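Local coordinates for YdhT protein (Bacillus subtilis, PDB 3CBW) that catalyses the endo-hydrolysis of beta-1,4-mannosidic linkages in mannan, galactomannan and glucomannan, and so takes part in glucomannan degradation, at residues 25-36 with 334-345. The protein carries 3 engineered substitutions. Residues are numbered along the deposited sequence; the frame is centred on the assembly and turned at random.
Sequences TVMNWLAHLPNR and IWNGDSLTPIVE
Trp-29, on helix 21-32 of this GH26 TIM barrel, meets the C-terminal tail where it leaves the beta-hairpin 335-340 and runs alongside the helix in the same direction, from Thr-25 toward Asn-35. The indole ring, with CG anti to the backbone N (chi1 -178°), reaches out from the helix and offers one face to two methyls: Ile-334 CG2 sits 3.9 Å from the centroid of its six-membered ring, and Leu-340 CD1 lies over the five-membered ring. The opposite face carries Leu-33 CD2 and a water; the ring also touches Leu-42 of barrel strand 41-49. At the indole edge, NE1 makes two weak hydrogen bonds, to OG1 and O of Thr-341. Thr-341 OG1 also donates to Ile-334 O and accepts from Arg-36 NH2 at 2.9 Å, so one hydroxyl ties helix, tail and guanidinium together. Arg-36, extended from CG to NE, also sends NH2 to Pro-342 O at 2.7 Å, nearly within the guanidinium plane, and its NH1 is held by Asn-39 O. Val-344 packs CG2 on Arg-36 CG (3.9 Å) and CG1 on Asn-35 CB. Asn-35 ND2 pins Val-344 O at 2.8 Å. Ile-343 CG2 rests over the imidazole face of His-32, 3.8 Å from the centroid. ND1 donates to Asn-28 O; a phenylalanine in place of His-32 would probably cost the Glu-345 carboxylate its imidazole partner, leaving it His-10 N, and free the ring to turn. His-32 NE2 meets Glu-345 OE1 at 2.9 Å from above the carboxylate plane, which is turned 73° from the imidazole.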
loop_
_atom_site.group_PDB
_atom_site.type_symbol
_atom_site.label_atom_id
_atom_site.label_comp_id
_atom_site.label_asym_id
_atom_site.label_seq_id
_atom_site.Cartn_x
_atom_site.Cartn_y
_atom_site.Cartn_z
ATOM N N THR A 25 6.613 -9.467 14.827
ATOM C CA THR A 25 8.022 -9.617 14.489
ATOM C C THR A 25 8.372 -8.849 13.219
ATOM O O THR A 25 9.339 -8.092 13.188
ATOM C CB THR A 25 8.368 -11.093 14.344
ATOM O OG1 THR A 25 8.228 -11.697 15.632
ATOM C CG2 THR A 25 9.785 -11.279 13.844
ATOM N N VAL A 26 7.563 -9.021 12.182
ATOM C CA VAL A 26 7.805 -8.341 10.919
ATOM C C VAL A 26 7.737 -6.824 11.100
ATOM O O VAL A 26 8.574 -6.101 10.556
ATOM C CB VAL A 26 6.820 -8.831 9.836
ATOM C CG1 VAL A 26 6.785 -7.892 8.624
ATOM C CG2 VAL A 26 7.182 -10.248 9.421
ATOM N N MET A 27 6.769 -6.331 11.871
ATOM C CA MET A 27 6.657 -4.890 12.048
ATOM C C MET A 27 7.899 -4.319 12.736
ATOM O O MET A 27 8.434 -3.287 12.317
ATOM C CB MET A 27 5.401 -4.530 12.851
ATOM C CG MET A 27 5.158 -3.031 12.928
ATOM S SD MET A 27 4.811 -2.226 11.307
ATOM C CE MET A 27 6.047 -0.901 11.338
ATOM N N ASN A 28 8.350 -4.965 13.808
ATOM C CA ASN A 28 9.542 -4.499 14.495
ATOM C C ASN A 28 10.769 -4.558 13.583
ATOM O O ASN A 28 11.616 -3.654 13.579
ATOM C CB ASN A 28 9.783 -5.300 15.781
ATOM C CG ASN A 28 10.849 -4.672 16.648
ATOM O OD1 ASN A 28 10.828 -3.470 16.878
ATOM N ND2 ASN A 28 11.787 -5.475 17.121
ATOM N N TRP A 29 10.884 -5.642 12.826
ATOM C CA TRP A 29 11.979 -5.806 11.880
ATOM C C TRP A 29 11.969 -4.702 10.813
ATOM O O TRP A 29 12.995 -4.073 10.548
ATOM C CB TRP A 29 11.897 -7.202 11.276
ATOM C CG TRP A 29 12.984 -7.564 10.319
ATOM C CD1 TRP A 29 14.200 -8.118 10.617
ATOM C CD2 TRP A 29 12.941 -7.436 8.894
ATOM N NE1 TRP A 29 14.911 -8.331 9.463
ATOM C CE2 TRP A 29 14.155 -7.938 8.391
ATOM C CE3 TRP A 29 11.975 -6.966 7.987
ATOM C CZ2 TRP A 29 14.454 -7.943 7.030
ATOM C CZ3 TRP A 29 12.260 -6.986 6.638
ATOM C CH2 TRP A 29 13.492 -7.472 6.168
ATOM N N LEU A 30 10.805 -4.441 10.220
ATOM C CA LEU A 30 10.685 -3.386 9.206
ATOM C C LEU A 30 11.116 -2.029 9.773
ATOM O O LEU A 30 11.874 -1.300 9.132
ATOM C CB LEU A 30 9.244 -3.293 8.677
ATOM C CG LEU A 30 8.771 -4.403 7.733
ATOM C CD1 LEU A 30 7.266 -4.258 7.530
ATOM C CD2 LEU A 30 9.501 -4.365 6.388
ATOM N N ALA A 31 10.652 -1.713 10.978
ATOM C CA ALA A 31 10.880 -0.398 11.538
ATOM C C ALA A 31 12.359 -0.130 11.776
ATOM O O ALA A 31 12.804 1.024 11.750
ATOM C CB ALA A 31 10.122 -0.245 12.830
ATOM N N HIS A 32 13.123 -1.194 12.008
ATOM C CA HIS A 32 14.549 -1.050 12.308
ATOM C C HIS A 32 15.474 -1.069 11.091
ATOM O O HIS A 32 16.691 -0.884 11.239
ATOM C CB HIS A 32 14.997 -2.116 13.308
ATOM C CG HIS A 32 14.564 -1.847 14.712
ATOM N ND1 HIS A 32 13.303 -2.145 15.175
ATOM C CD2 HIS A 32 15.241 -1.329 15.765
ATOM C CE1 HIS A 32 13.216 -1.812 16.451
ATOM N NE2 HIS A 32 14.381 -1.316 16.832
ATOM N N LEU A 33 14.932 -1.274 9.892
ATOM C CA LEU A 33 15.781 -1.356 8.703
ATOM C C LEU A 33 16.713 -0.152 8.493
ATOM O O LEU A 33 17.865 -0.356 8.112
ATOM C CB LEU A 33 14.945 -1.618 7.445
ATOM C CG LEU A 33 14.343 -3.028 7.365
ATOM C CD1 LEU A 33 13.326 -3.100 6.246
ATOM C CD2 LEU A 33 15.428 -4.110 7.182
ATOM N N PRO A 34 16.238 1.096 8.716
ATOM C CA PRO A 34 17.149 2.227 8.448
ATOM C C PRO A 34 18.377 2.316 9.358
ATOM O O PRO A 34 19.262 3.132 9.101
ATOM C CB PRO A 34 16.245 3.450 8.645
ATOM C CG PRO A 34 14.845 2.924 8.411
ATOM C CD PRO A 34 14.896 1.584 9.087
ATOM N N ASN A 35 18.444 1.493 10.400
ATOM C CA ASN A 35 19.644 1.430 11.244
ATOM C C ASN A 35 20.768 0.597 10.636
ATOM O O ASN A 35 21.899 0.632 11.122
ATOM C CB ASN A 35 19.292 0.890 12.626
ATOM C CG ASN A 35 18.288 1.759 13.354
ATOM O OD1 ASN A 35 18.214 2.968 13.138
ATOM N ND2 ASN A 35 17.508 1.144 14.227
ATOM N N ARG A 36 20.464 -0.155 9.584
ATOM C CA ARG A 36 21.456 -0.988 8.914
ATOM C C ARG A 36 22.347 -0.149 8.017
ATOM O O ARG A 36 22.016 0.997 7.702
ATOM C CB ARG A 36 20.773 -2.060 8.065
ATOM C CG ARG A 36 19.970 -3.074 8.848
ATOM C CD ARG A 36 19.247 -3.976 7.880
ATOM N NE ARG A 36 18.751 -5.173 8.551
ATOM C CZ ARG A 36 18.413 -6.288 7.915
ATOM N NH1 ARG A 36 18.475 -6.350 6.587
ATOM N NH2 ARG A 36 17.995 -7.342 8.610
ATOM N N ILE A 334 14.728 -11.588 3.876
ATOM C CA ILE A 334 14.055 -11.224 5.125
ATOM C C ILE A 334 14.516 -12.214 6.188
ATOM O O ILE A 334 15.037 -11.822 7.232
ATOM C CB ILE A 334 12.513 -11.231 4.980
ATOM C CG1 ILE A 334 12.090 -10.230 3.896
ATOM C CG2 ILE A 334 11.845 -10.890 6.302
ATOM C CD1 ILE A 334 10.617 -10.282 3.519
ATOM N N TRP A 335 14.331 -13.498 5.888
ATOM C CA TRP A 335 14.777 -14.596 6.739
ATOM C C TRP A 335 16.071 -15.169 6.194
ATOM O O TRP A 335 16.283 -15.223 4.979
ATOM C CB TRP A 335 13.715 -15.704 6.783
ATOM C CG TRP A 335 12.345 -15.196 7.117
ATOM C CD1 TRP A 335 11.390 -14.768 6.236
ATOM C CD2 TRP A 335 11.788 -15.028 8.426
ATOM N NE1 TRP A 335 10.269 -14.356 6.918
ATOM C CE2 TRP A 335 10.485 -14.505 8.264
ATOM C CE3 TRP A 335 12.257 -15.284 9.722
ATOM C CZ2 TRP A 335 9.648 -14.223 9.352
ATOM C CZ3 TRP A 335 11.423 -15.006 10.803
ATOM C CH2 TRP A 335 10.134 -14.478 10.609
ATOM N N ASN A 336 16.944 -15.576 7.106
ATOM C CA ASN A 336 18.101 -16.374 6.768
ATOM C C ASN A 336 17.804 -17.793 7.232
ATOM O O ASN A 336 18.122 -18.171 8.363
ATOM C CB ASN A 336 19.351 -15.811 7.446
ATOM C CG ASN A 336 20.608 -16.593 7.100
ATOM O OD1 ASN A 336 20.631 -17.376 6.143
ATOM N ND2 ASN A 336 21.663 -16.380 7.881
ATOM N N GLY A 337 17.153 -18.568 6.365
ATOM C CA GLY A 337 16.688 -19.902 6.726
ATOM C C GLY A 337 15.729 -19.822 7.900
ATOM O O GLY A 337 14.674 -19.201 7.809
ATOM N N ASP A 338 16.117 -20.415 9.026
ATOM C CA ASP A 338 15.242 -20.484 10.199
ATOM C C ASP A 338 15.438 -19.320 11.158
ATOM O O ASP A 338 14.824 -19.279 12.231
ATOM C CB ASP A 338 15.403 -21.828 10.935
ATOM C CG ASP A 338 16.823 -22.075 11.450
ATOM O OD1 ASP A 338 17.681 -21.164 11.432
ATOM O OD2 ASP A 338 17.089 -23.213 11.884
ATOM N N SER A 339 16.291 -18.379 10.771
ATOM C CA SER A 339 16.531 -17.211 11.597
ATOM C C SER A 339 16.126 -15.936 10.871
ATOM O O SER A 339 16.049 -15.881 9.637
ATOM C CB SER A 339 17.997 -17.147 12.036
ATOM O OG SER A 339 18.844 -16.895 10.928
ATOM N N LEU A 340 15.861 -14.900 11.647
ATOM C CA LEU A 340 15.547 -13.607 11.082
ATOM C C LEU A 340 16.839 -12.860 10.824
ATOM O O LEU A 340 17.776 -12.948 11.627
ATOM C CB LEU A 340 14.683 -12.830 12.068
ATOM C CG LEU A 340 14.116 -11.499 11.605
ATOM C CD1 LEU A 340 13.243 -11.675 10.370
ATOM C CD2 LEU A 340 13.329 -10.879 12.751
ATOM N N THR A 341 16.919 -12.131 9.705
ATOM C CA THR A 341 18.085 -11.263 9.503
ATOM C C THR A 341 18.072 -10.143 10.559
ATOM O O THR A 341 17.016 -9.821 11.111
ATOM C CB THR A 341 18.169 -10.693 8.077
ATOM O OG1 THR A 341 16.982 -9.936 7.799
ATOM C CG2 THR A 341 18.347 -11.813 7.034
ATOM N N PRO A 342 19.251 -9.574 10.878
ATOM C CA PRO A 342 19.404 -8.741 12.067
ATOM C C PRO A 342 18.477 -7.553 12.230
ATOM O O PRO A 342 18.158 -6.830 11.267
ATOM C CB PRO A 342 20.851 -8.247 11.962
ATOM C CG PRO A 342 21.547 -9.321 11.214
ATOM C CD PRO A 342 20.539 -9.749 10.180
ATOM N N ILE A 343 18.039 -7.370 13.466
ATOM C CA ILE A 343 17.399 -6.145 13.885
ATOM C C ILE A 343 18.484 -5.300 14.541
ATOM O O ILE A 343 19.016 -5.661 15.601
ATOM C CB ILE A 343 16.223 -6.426 14.844
ATOM C CG1 ILE A 343 15.125 -7.199 14.097
ATOM C CG2 ILE A 343 15.683 -5.127 15.439
ATOM C CD1 ILE A 343 13.950 -7.675 14.956
ATOM N N VAL A 344 18.840 -4.199 13.885
ATOM C CA VAL A 344 19.869 -3.291 14.382
ATOM C C VAL A 344 19.182 -2.146 15.127
ATOM O O VAL A 344 18.230 -1.552 14.616
ATOM C CB VAL A 344 20.732 -2.727 13.218
ATOM C CG1 VAL A 344 21.834 -1.803 13.751
ATOM C CG2 VAL A 344 21.340 -3.851 12.374
ATOM N N GLU A 345 19.667 -1.836 16.331
ATOM C CA GLU A 345 19.156 -0.695 17.113
ATOM C C GLU A 345 19.905 0.605 16.822
ATOM O O GLU A 345 20.925 0.611 16.126
ATOM C CB GLU A 345 19.212 -0.997 18.613
ATOM C CG GLU A 345 18.487 -2.270 19.042
ATOM C CD GLU A 345 16.967 -2.202 18.881
ATOM O OE1 GLU A 345 16.380 -1.093 18.902
ATOM O OE2 GLU A 345 16.362 -3.284 18.744
HETATM O O HOH W 1 13.744 -3.924 18.984
HETATM O O HOH W 2 15.545 -5.062 10.827
HETATM O O HOH W 3 17.723 -3.557 11.321
#